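PDB 3Q2I: dehydrogenase from Chromobacterium violaceum, which probably oxidises the sugar of UDP-N-acetylglucosaminuronic acid with NAD as coenzyme, a step in making 2,3-diacetamido-2,3-dideoxy-D-mannuronic acid. Local coordinates for residues Leu81-Pro84 with Thr90-Ile93; Gly86-Gln91 with Val102-Pro107. All coordinates share one frame; numbering follows the deposited sequence.

Contact 1 (Leu81-Pro84 with Thr90-Ile93). With NAI (1,4-dihydronicotinamide adenine dinucleotide), chain B.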
ATOM      1  N   LEU A  81       1.235 -24.464  34.749  1.00 18.27           N
ATOM      2  CA  LEU A  81       0.374 -23.279  34.625  1.00 20.74           C
ATOM      3  C   LEU A  81      -0.960 -23.660  33.966  1.00 18.28           C
ATOM      4  O   LEU A  81      -1.009 -23.972  32.765  1.00 20.22           O
ATOM      5  CB  LEU A  81       1.072 -22.235  33.715  1.00 19.74           C
ATOM      6  CG  LEU A  81       2.470 -21.871  34.182  1.00 21.46           C
ATOM      7  CD1 LEU A  81       3.018 -20.719  33.269  1.00 21.86           C
ATOM      8  CD2 LEU A  81       2.459 -21.436  35.616  1.00 23.34           C
ATOM      9  N   THR A  82      -2.031 -23.706  34.759  1.00 18.97           N
ATOM     10  CA  THR A  82      -3.356 -24.064  34.274  1.00 19.56           C
ATOM     11  C   THR A  82      -4.330 -22.896  34.582  1.00 21.25           C
ATOM     12  O   THR A  82      -5.534 -23.078  34.829  1.00 22.14           O
ATOM     13  CB  THR A  82      -3.849 -25.414  34.884  1.00 23.55           C
ATOM     14  OG1 THR A  82      -3.602 -25.373  36.291  1.00 22.80           O
ATOM     15  CG2 THR A  82      -3.188 -26.623  34.265  1.00 19.78           C
ATOM     16  N   THR A  83      -3.796 -21.685  34.508  1.00 21.47           N
ATOM     17  CA  THR A  83      -4.497 -20.406  34.605  1.00 19.58           C
ATOM     18  C   THR A  83      -5.027 -19.932  33.254  1.00 19.75           C
ATOM     19  O   THR A  83      -4.754 -20.548  32.218  1.00 19.41           O
ATOM     20  CB  THR A  83      -3.538 -19.342  35.134  1.00 20.37           C
ATOM     21  OG1 THR A  83      -2.264 -19.481  34.473  1.00 20.87           O
ATOM     22  CG2 THR A  83      -3.317 -19.522  36.664  1.00 20.91           C
ATOM     23  N   PRO A  84      -5.837 -18.878  33.284  1.00 17.16           N
ATOM     24  CA  PRO A  84      -6.199 -18.266  32.004  1.00 17.65           C
ATOM     25  C   PRO A  84      -4.993 -18.030  31.072  1.00 18.72           C
ATOM     26  O   PRO A  84      -3.927 -17.621  31.534  1.00 18.71           O
ATOM     27  CB  PRO A  84      -6.768 -16.928  32.462  1.00 18.68           C
ATOM     28  CG  PRO A  84      -7.478 -17.263  33.797  1.00 18.53           C
ATOM     29  CD  PRO A  84      -6.449 -18.196  34.445  1.00 17.16           C
ATOM     30  N   THR A  90       3.416 -14.016  31.917  1.00 16.80           N
ATOM     31  CA  THR A  90       3.955 -13.361  33.110  1.00 19.57           C
ATOM     32  C   THR A  90       4.254 -14.429  34.170  1.00 20.09           C
ATOM     33  O   THR A  90       5.287 -14.313  34.834  1.00 20.98           O
ATOM     34  CB  THR A  90       3.125 -12.227  33.724  1.00 22.22           C
ATOM     35  OG1 THR A  90       1.773 -12.621  33.915  1.00 26.55           O
ATOM     36  CG2 THR A  90       3.140 -10.980  32.840  1.00 25.10           C
ATOM     37  N   GLN A  91       3.345 -15.392  34.328  1.00 19.30           N
ATOM     38  CA  GLN A  91       3.606 -16.451  35.337  1.00 19.75           C
ATOM     39  C   GLN A  91       4.824 -17.298  34.974  1.00 22.01           C
ATOM     40  O   GLN A  91       5.672 -17.593  35.841  1.00 22.81           O
ATOM     41  CB  GLN A  91       2.346 -17.280  35.614  1.00 20.12           C
ATOM     42  CG  GLN A  91       1.181 -16.417  36.038  1.00 23.82           C
ATOM     43  CD  GLN A  91      -0.059 -17.184  36.450  1.00 21.89           C
ATOM     44  OE1 GLN A  91      -0.769 -16.727  37.344  1.00 35.52           O
ATOM     45  NE2 GLN A  91      -0.308 -18.328  35.862  1.00 19.72           N
ATOM     46  N   SER A  92       4.939 -17.727  33.719  1.00 19.67           N
ATOM     47  CA  SER A  92       6.100 -18.516  33.293  1.00 18.60           C
ATOM     48  C   SER A  92       7.397 -17.767  33.574  1.00 18.58           C
ATOM     49  O   SER A  92       8.376 -18.326  34.109  1.00 20.58           O
ATOM     50  CB  SER A  92       5.997 -18.835  31.784  1.00 19.93           C
ATOM     51  OG  SER A  92       7.051 -19.671  31.374  1.00 19.21           O
ATOM     52  N   ILE A  93       7.461 -16.506  33.156  1.00 17.27           N
ATOM     53  CA  ILE A  93       8.671 -15.704  33.357  1.00 19.82           C
ATOM     54  C   ILE A  93       9.028 -15.599  34.860  1.00 21.06           C
ATOM     55  O   ILE A  93      10.204 -15.765  35.235  1.00 20.93           O
ATOM     56  CB  ILE A  93       8.463 -14.292  32.725  1.00 20.80           C
ATOM     57  CG1 ILE A  93       8.383 -14.368  31.192  1.00 21.09           C
ATOM     58  CG2 ILE A  93       9.575 -13.329  33.139  1.00 22.05           C
ATOM     59  CD1 ILE A  93       7.850 -13.013  30.514  1.00 18.37           C
TER
HETATM   60  PA  NAI B 500     -10.751 -22.164  34.333  1.00 22.96           P
HETATM   61  O1A NAI B 500     -11.388 -20.836  34.293  1.00 20.45           O
HETATM   62  O2A NAI B 500     -11.644 -23.451  34.619  1.00 24.17           O
HETATM   63  O5B NAI B 500      -9.553 -22.250  35.358  1.00 22.42           O
HETATM   64  C5B NAI B 500      -9.285 -20.989  35.903  1.00 28.58           C
HETATM   65  C4B NAI B 500      -8.423 -21.183  37.142  1.00 26.75           C
HETATM   66  O4B NAI B 500      -7.331 -20.254  37.263  1.00 20.89           O
HETATM   67  C3B NAI B 500      -9.517 -20.732  38.112  1.00 27.03           C
HETATM   68  O3B NAI B 500      -9.687 -21.692  39.165  1.00 26.72           O
HETATM   69  C2B NAI B 500      -9.123 -19.301  38.515  1.00 23.48           C
HETATM   70  O2B NAI B 500      -9.570 -18.906  39.806  1.00 25.97           O
HETATM   71  C1B NAI B 500      -7.587 -19.482  38.466  1.00 20.12           C
HETATM   72  N9A NAI B 500      -6.854 -18.238  38.457  1.00 23.37           N
HETATM   73  C8A NAI B 500      -7.130 -17.126  37.698  1.00 25.99           C
HETATM   74  N7A NAI B 500      -6.202 -16.237  37.914  1.00 20.38           N
HETATM   75  C5A NAI B 500      -5.225 -16.748  38.737  1.00 23.24           C
HETATM   76  C6A NAI B 500      -4.033 -16.263  39.312  1.00 22.51           C
HETATM   77  N6A NAI B 500      -3.549 -14.999  39.045  1.00 25.52           N
HETATM   78  N1A NAI B 500      -3.347 -17.067  40.141  1.00 27.77           N
HETATM   79  C2A NAI B 500      -3.804 -18.272  40.414  1.00 19.77           C
HETATM   80  N3A NAI B 500      -4.921 -18.799  39.917  1.00 22.06           N
HETATM   81  C4A NAI B 500      -5.663 -18.031  39.090  1.00 20.87           C
HETATM   82  O3  NAI B 500     -10.040 -22.401  32.927  1.00 20.00           O
HETATM   83  PN  NAI B 500      -9.570 -23.727  32.284  1.00 20.97           P
HETATM   84  O1N NAI B 500     -10.570 -24.228  31.281  1.00 22.08           O
HETATM   85  O2N NAI B 500      -9.037 -24.785  33.280  1.00 27.20           O
HETATM   86  O5D NAI B 500      -8.425 -23.316  31.203  1.00 20.79           O
HETATM   87  C5D NAI B 500      -7.195 -23.174  31.876  1.00 18.69           C
HETATM   88  C4D NAI B 500      -6.031 -23.112  30.891  1.00 20.26           C
HETATM   89  O4D NAI B 500      -5.976 -24.422  30.304  1.00 21.32           O
HETATM   90  C3D NAI B 500      -6.261 -22.178  29.669  1.00 18.78           C
HETATM   91  O3D NAI B 500      -4.970 -21.701  29.285  1.00 19.84           O
HETATM   92  C2D NAI B 500      -6.767 -23.128  28.577  1.00 20.58           C
HETATM   93  O2D NAI B 500      -6.389 -22.702  27.270  1.00 20.69           O
HETATM   94  C1D NAI B 500      -6.034 -24.465  28.889  1.00 19.52           C
HETATM   95  N1N NAI B 500      -6.746 -25.629  28.411  1.00 19.05           N
HETATM   96  C2N NAI B 500      -6.104 -26.530  27.699  1.00 21.58           C
HETATM   97  C3N NAI B 500      -6.748 -27.641  27.142  1.00 19.23           C
HETATM   98  C7N NAI B 500      -6.005 -28.663  26.371  1.00 18.50           C
HETATM   99  O7N NAI B 500      -6.483 -29.392  25.521  1.00 22.38           O
HETATM  100  N7N NAI B 500      -4.669 -28.839  26.590  1.00 17.49           N
HETATM  101  C4N NAI B 500      -8.148 -27.709  27.291  1.00 20.78           C
HETATM  102  C5N NAI B 500      -8.757 -26.797  28.135  1.00 21.55           C
HETATM  103  C6N NAI B 500      -8.051 -25.756  28.680  1.00 19.54           C
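Thr83 and Gln91 meet through two side chains sent toward each other by their torsions: in Thr83 the hydroxyl sits between the backbone N and the carbonyl carbon (chi1 43°), while Gln91 places CG opposite its carbonyl carbon and then runs out extended (chi2 -175°). The amide of Gln91 thus arrives at the threonine from the opposite direction, with NE2 2.7 Å from Thr83 OG1 and 3.3 Å from Thr83 CG2, so the nitrogen touches both branches. Deeper toward the sheet, Leu81 and Gln91 slide past one another in opposite senses. The two methyls of Leu81 divide the helix surface: CD2 lies against Gln91 CB, whereas CD1 rests on the turn at Ser92, 3.6 Å from its N and 3.8 Å from its CB. Val19 of strand 14-19 and Val102 of strand 101-104 extend this apolar layer.

The dinucleotide, carried in the model as chain B, lies along the loop. Thr83 CG2 approaches the adenine at C4A (3.7 Å), Pro84 CD comes within 3.5 Å of C8A, and Gln91 OE1 stands 3.7 Å from N6A. Thr83 O lies 3.2 Å from C4D of the nicotinamide ribose, so the loop meets both halves of the dinucleotide. Chemically, the contact is two-layered: aliphatic groups seat the helix on the end of strand 78-81, and a buried amide and hydroxyl meet beside the adenine, giving this part of the coenzyme pocket a mixed polar and apolar wall.

Contact 2 (Gly86-Gln91 with Val102-Pro107); sequences GLHPTQ and VMTEKP. With NAI (1,4-dihydronicotinamide adenine dinucleotide), chain B.
His88 reaches across to the loop after strand 101-104 and gives its ND1 hydrogen to Pro107 O, a bond of 2.9 Å bent to 141° at the hydrogen, with the acceptor 17° off the ring plane. Thr104 OG1 is also close to ND1, at 3.1 Å, but is badly angled for a bond; its side chain crosses the histidine at about a right angle and donates to Glu105 O instead. Lys106 O lies at the ring edge, in plane, near CE1, and takes a 2.7 Å hydrogen bond from O2D of the nicotinamide ribose.

In the next shell, the other ring nitrogen, NE2, is probably hydrogen-bonded to Thr83 O, so the imidazole is held at both ring nitrogens, which fixes its rotation. Glu105 OE2 accepts a hydrogen bond from the NADH carboxamide N7N at 2.8 Å, almost straight at 170°, and also receives Lys106 N; its OE1 is held by His28 and His304. Lys106, bent at chi2 and chi3, passes its chain along the nicotinamide and carries NZ to Asn190 O and to the bound UDP-sugar. The Glu-Lys-Pro motif, with a cis peptide before Pro107 and following a beta-alpha-beta unit, is typical of the nicotinamide site in this Rossmann-fold oxidoreductase family.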
ATOM      1  N   GLY A  86      -3.859 -15.889  28.883  1.00 16.13           N
ATOM      2  CA  GLY A  86      -3.134 -14.608  28.840  1.00 18.88           C
ATOM      3  C   GLY A  86      -2.261 -14.327  30.059  1.00 17.47           C
ATOM      4  O   GLY A  86      -1.442 -13.402  30.075  1.00 17.97           O
ATOM      5  N   LEU A  87      -2.448 -15.145  31.117  1.00 18.30           N
ATOM      6  CA  LEU A  87      -1.552 -15.067  32.262  1.00 17.39           C
ATOM      7  C   LEU A  87      -0.326 -15.979  32.175  1.00 16.26           C
ATOM      8  O   LEU A  87       0.647 -15.744  32.884  1.00 18.11           O
ATOM      9  CB  LEU A  87      -2.354 -15.443  33.543  1.00 16.85           C
ATOM     10  CG  LEU A  87      -3.395 -14.394  33.945  1.00 19.16           C
ATOM     11  CD1 LEU A  87      -4.041 -14.968  35.212  1.00 22.44           C
ATOM     12  CD2 LEU A  87      -2.828 -13.028  34.188  1.00 22.72           C
ATOM     13  N   HIS A  88      -0.313 -16.916  31.245  1.00 15.32           N
ATOM     14  CA  HIS A  88       0.820 -17.869  31.195  1.00 15.28           C
ATOM     15  C   HIS A  88       2.152 -17.136  31.061  1.00 18.24           C
ATOM     16  O   HIS A  88       3.142 -17.518  31.635  1.00 18.18           O
ATOM     17  CB  HIS A  88       0.708 -18.945  30.104  1.00 16.91           C
ATOM     18  CG  HIS A  88      -0.546 -19.764  30.182  1.00 15.10           C
ATOM     19  ND1 HIS A  88      -1.028 -20.493  29.121  1.00 17.20           N
ATOM     20  CD2 HIS A  88      -1.436 -19.942  31.191  1.00 18.37           C
ATOM     21  CE1 HIS A  88      -2.122 -21.145  29.481  1.00 16.05           C
ATOM     22  NE2 HIS A  88      -2.395 -20.807  30.728  1.00 17.53           N
ATOM     23  N   PRO A  89       2.255 -16.130  30.174  1.00 16.99           N
ATOM     24  CA  PRO A  89       3.586 -15.540  29.999  1.00 18.33           C
ATOM     25  C   PRO A  89       4.158 -14.903  31.253  1.00 18.28           C
ATOM     26  O   PRO A  89       5.337 -15.158  31.578  1.00 18.64           O
ATOM     27  CB  PRO A  89       3.356 -14.520  28.828  1.00 18.39           C
ATOM     28  CG  PRO A  89       2.263 -15.236  28.033  1.00 17.99           C
ATOM     29  CD  PRO A  89       1.293 -15.652  29.154  1.00 16.16           C
ATOM     30  N   THR A  90       3.416 -14.016  31.917  1.00 16.80           N
ATOM     31  CA  THR A  90       3.955 -13.361  33.110  1.00 19.57           C
ATOM     32  C   THR A  90       4.254 -14.429  34.170  1.00 20.09           C
ATOM     33  O   THR A  90       5.287 -14.313  34.834  1.00 20.98           O
ATOM     34  CB  THR A  90       3.125 -12.227  33.724  1.00 22.22           C
ATOM     35  OG1 THR A  90       1.773 -12.621  33.915  1.00 26.55           O
ATOM     36  CG2 THR A  90       3.140 -10.980  32.840  1.00 25.10           C
ATOM     37  N   GLN A  91       3.345 -15.392  34.328  1.00 19.30           N
ATOM     38  CA  GLN A  91       3.606 -16.451  35.337  1.00 19.75           C
ATOM     39  C   GLN A  91       4.824 -17.298  34.974  1.00 22.01           C
ATOM     40  O   GLN A  91       5.672 -17.593  35.841  1.00 22.81           O
ATOM     41  CB  GLN A  91       2.346 -17.280  35.614  1.00 20.12           C
ATOM     42  CG  GLN A  91       1.181 -16.417  36.038  1.00 23.82           C
ATOM     43  CD  GLN A  91      -0.059 -17.184  36.450  1.00 21.89           C
ATOM     44  OE1 GLN A  91      -0.769 -16.727  37.344  1.00 35.52           O
ATOM     45  NE2 GLN A  91      -0.308 -18.328  35.862  1.00 19.72           N
ATOM     46  N   VAL A 102       9.082 -24.967  33.872  1.00 21.49           N
ATOM     47  CA  VAL A 102       7.680 -24.568  33.740  1.00 19.71           C
ATOM     48  C   VAL A 102       7.009 -25.499  32.752  1.00 16.72           C
ATOM     49  O   VAL A 102       7.575 -25.863  31.702  1.00 19.06           O
ATOM     50  CB  VAL A 102       7.607 -23.112  33.220  1.00 19.87           C
ATOM     51  CG1 VAL A 102       6.136 -22.779  32.796  1.00 19.78           C
ATOM     52  CG2 VAL A 102       8.107 -22.136  34.252  1.00 20.25           C
ATOM     53  N   MET A 103       5.777 -25.905  33.042  1.00 18.20           N
ATOM     54  CA  MET A 103       4.971 -26.600  32.053  1.00 17.50           C
ATOM     55  C   MET A 103       3.744 -25.715  31.866  1.00 21.57           C
ATOM     56  O   MET A 103       2.990 -25.535  32.814  1.00 21.32           O
ATOM     57  CB  MET A 103       4.439 -27.952  32.581  1.00 20.83           C
ATOM     58  CG  MET A 103       3.474 -28.619  31.600  1.00 22.22           C
ATOM     59  SD  MET A 103       2.510 -29.975  32.353  1.00 31.08           S
ATOM     60  CE  MET A 103       3.894 -30.551  33.303  1.00 22.49           C
ATOM     61  N   THR A 104       3.555 -25.120  30.691  1.00 19.75           N
ATOM     62  CA  THR A 104       2.403 -24.223  30.533  1.00 17.62           C
ATOM     63  C   THR A 104       1.340 -24.943  29.720  1.00 17.72           C
ATOM     64  O   THR A 104       1.637 -25.668  28.764  1.00 18.21           O
ATOM     65  CB  THR A 104       2.790 -22.874  29.829  1.00 17.25           C
ATOM     66  OG1 THR A 104       1.576 -22.099  29.699  1.00 19.10           O
ATOM     67  CG2 THR A 104       3.363 -23.188  28.427  1.00 17.56           C
ATOM     68  N   GLU A 105       0.076 -24.801  30.129  1.00 15.99           N
ATOM     69  CA  GLU A 105      -1.014 -25.196  29.261  1.00 16.80           C
ATOM     70  C   GLU A 105      -0.982 -24.355  27.958  1.00 17.92           C
ATOM     71  O   GLU A 105      -0.325 -23.317  27.918  1.00 18.60           O
ATOM     72  CB  GLU A 105      -2.352 -25.070  29.958  1.00 19.13           C
ATOM     73  CG  GLU A 105      -2.810 -26.425  30.544  1.00 19.52           C
ATOM     74  CD  GLU A 105      -3.111 -27.479  29.520  1.00 23.69           C
ATOM     75  OE1 GLU A 105      -3.311 -28.675  29.887  1.00 22.89           O
ATOM     76  OE2 GLU A 105      -3.094 -27.224  28.296  1.00 20.90           O
ATOM     77  N   LYS A 106      -1.631 -24.886  26.944  1.00 16.51           N
ATOM     78  CA  LYS A 106      -1.775 -24.173  25.663  1.00 19.90           C
ATOM     79  C   LYS A 106      -2.899 -23.170  25.812  1.00 17.96           C
ATOM     80  O   LYS A 106      -3.792 -23.286  26.655  1.00 19.03           O
ATOM     81  CB  LYS A 106      -2.084 -25.173  24.553  1.00 19.90           C
ATOM     82  CG  LYS A 106      -3.438 -25.888  24.725  1.00 22.19           C
ATOM     83  CD  LYS A 106      -4.633 -24.987  24.400  1.00 18.97           C
ATOM     84  CE  LYS A 106      -5.812 -25.755  23.820  1.00 28.71           C
ATOM     85  NZ  LYS A 106      -7.054 -24.894  23.562  1.00 25.21           N
ATOM     86  N   PRO A 107      -2.929 -22.158  24.943  1.00 17.49           N
ATOM     87  CA  PRO A 107      -1.724 -21.806  24.183  1.00 17.33           C
ATOM     88  C   PRO A 107      -0.738 -21.134  25.131  1.00 15.67           C
ATOM     89  O   PRO A 107      -1.119 -20.654  26.198  1.00 18.42           O
ATOM     90  CB  PRO A 107      -2.253 -20.752  23.198  1.00 18.41           C
ATOM     91  CG  PRO A 107      -3.365 -20.038  23.973  1.00 16.42           C
ATOM     92  CD  PRO A 107      -4.005 -21.151  24.876  1.00 17.35           C
TER
HETATM   93  PA  NAI B 500     -10.751 -22.164  34.333  1.00 22.96           P
HETATM   94  O1A NAI B 500     -11.388 -20.836  34.293  1.00 20.45           O
HETATM   95  O2A NAI B 500     -11.644 -23.451  34.619  1.00 24.17           O
HETATM   96  O5B NAI B 500      -9.553 -22.250  35.358  1.00 22.42           O
HETATM   97  C5B NAI B 500      -9.285 -20.989  35.903  1.00 28.58           C
HETATM   98  C4B NAI B 500      -8.423 -21.183  37.142  1.00 26.75           C
HETATM   99  O4B NAI B 500      -7.331 -20.254  37.263  1.00 20.89           O
HETATM  100  C3B NAI B 500      -9.517 -20.732  38.112  1.00 27.03           C
HETATM  101  O3B NAI B 500      -9.687 -21.692  39.165  1.00 26.72           O
HETATM  102  C2B NAI B 500      -9.123 -19.301  38.515  1.00 23.48           C
HETATM  103  O2B NAI B 500      -9.570 -18.906  39.806  1.00 25.97           O
HETATM  104  C1B NAI B 500      -7.587 -19.482  38.466  1.00 20.12           C
HETATM  105  N9A NAI B 500      -6.854 -18.238  38.457  1.00 23.37           N
HETATM  106  C8A NAI B 500      -7.130 -17.126  37.698  1.00 25.99           C
HETATM  107  N7A NAI B 500      -6.202 -16.237  37.914  1.00 20.38           N
HETATM  108  C5A NAI B 500      -5.225 -16.748  38.737  1.00 23.24           C
HETATM  109  C6A NAI B 500      -4.033 -16.263  39.312  1.00 22.51           C
HETATM  110  N6A NAI B 500      -3.549 -14.999  39.045  1.00 25.52           N
HETATM  111  N1A NAI B 500      -3.347 -17.067  40.141  1.00 27.77           N
HETATM  112  C2A NAI B 500      -3.804 -18.272  40.414  1.00 19.77           C
HETATM  113  N3A NAI B 500      -4.921 -18.799  39.917  1.00 22.06           N
HETATM  114  C4A NAI B 500      -5.663 -18.031  39.090  1.00 20.87           C
HETATM  115  O3  NAI B 500     -10.040 -22.401  32.927  1.00 20.00           O
HETATM  116  PN  NAI B 500      -9.570 -23.727  32.284  1.00 20.97           P
HETATM  117  O1N NAI B 500     -10.570 -24.228  31.281  1.00 22.08           O
HETATM  118  O2N NAI B 500      -9.037 -24.785  33.280  1.00 27.20           O
HETATM  119  O5D NAI B 500      -8.425 -23.316  31.203  1.00 20.79           O
HETATM  120  C5D NAI B 500      -7.195 -23.174  31.876  1.00 18.69           C
HETATM  121  C4D NAI B 500      -6.031 -23.112  30.891  1.00 20.26           C
HETATM  122  O4D NAI B 500      -5.976 -24.422  30.304  1.00 21.32           O
HETATM  123  C3D NAI B 500      -6.261 -22.178  29.669  1.00 18.78           C
HETATM  124  O3D NAI B 500      -4.970 -21.701  29.285  1.00 19.84           O
HETATM  125  C2D NAI B 500      -6.767 -23.128  28.577  1.00 20.58           C
HETATM  126  O2D NAI B 500      -6.389 -22.702  27.270  1.00 20.69           O
HETATM  127  C1D NAI B 500      -6.034 -24.465  28.889  1.00 19.52           C
HETATM  128  N1N NAI B 500      -6.746 -25.629  28.411  1.00 19.05           N
HETATM  129  C2N NAI B 500      -6.104 -26.530  27.699  1.00 21.58           C
HETATM  130  C3N NAI B 500      -6.748 -27.641  27.142  1.00 19.23           C
HETATM  131  C7N NAI B 500      -6.005 -28.663  26.371  1.00 18.50           C
HETATM  132  O7N NAI B 500      -6.483 -29.392  25.521  1.00 22.38           O
HETATM  133  N7N NAI B 500      -4.669 -28.839  26.590  1.00 17.49           N
HETATM  134  C4N NAI B 500      -8.148 -27.709  27.291  1.00 20.78           C
HETATM  135  C5N NAI B 500      -8.757 -26.797  28.135  1.00 21.55           C
HETATM  136  C6N NAI B 500      -8.051 -25.756  28.680  1.00 19.54           C

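In the fold
The two contacts show how one beta-alpha-beta unit can reach both halves of a coenzyme, with other residues such as Asp46 and Gln134 completing its site. Their centres lie only 4 Å apart, and their segments follow one another along the chain: strand 78-81 and its loop, helix 88-97, then strand 101-104 and its loop. Helix 88-97 is common to both, and Thr90 and Gln91 belong to each. The two strands are neighbours in the six-stranded parallel sheet, joined by a probable hydrogen bond from Leu81 N to Met103 O of 2.8 Å. Contact 1 borders the adenine and also touches the nicotinamide ribose; contact 2 lies chiefly at the nicotinamide end, with Leu87 beside the adenine, and meets the UDP-sugar through Lys106.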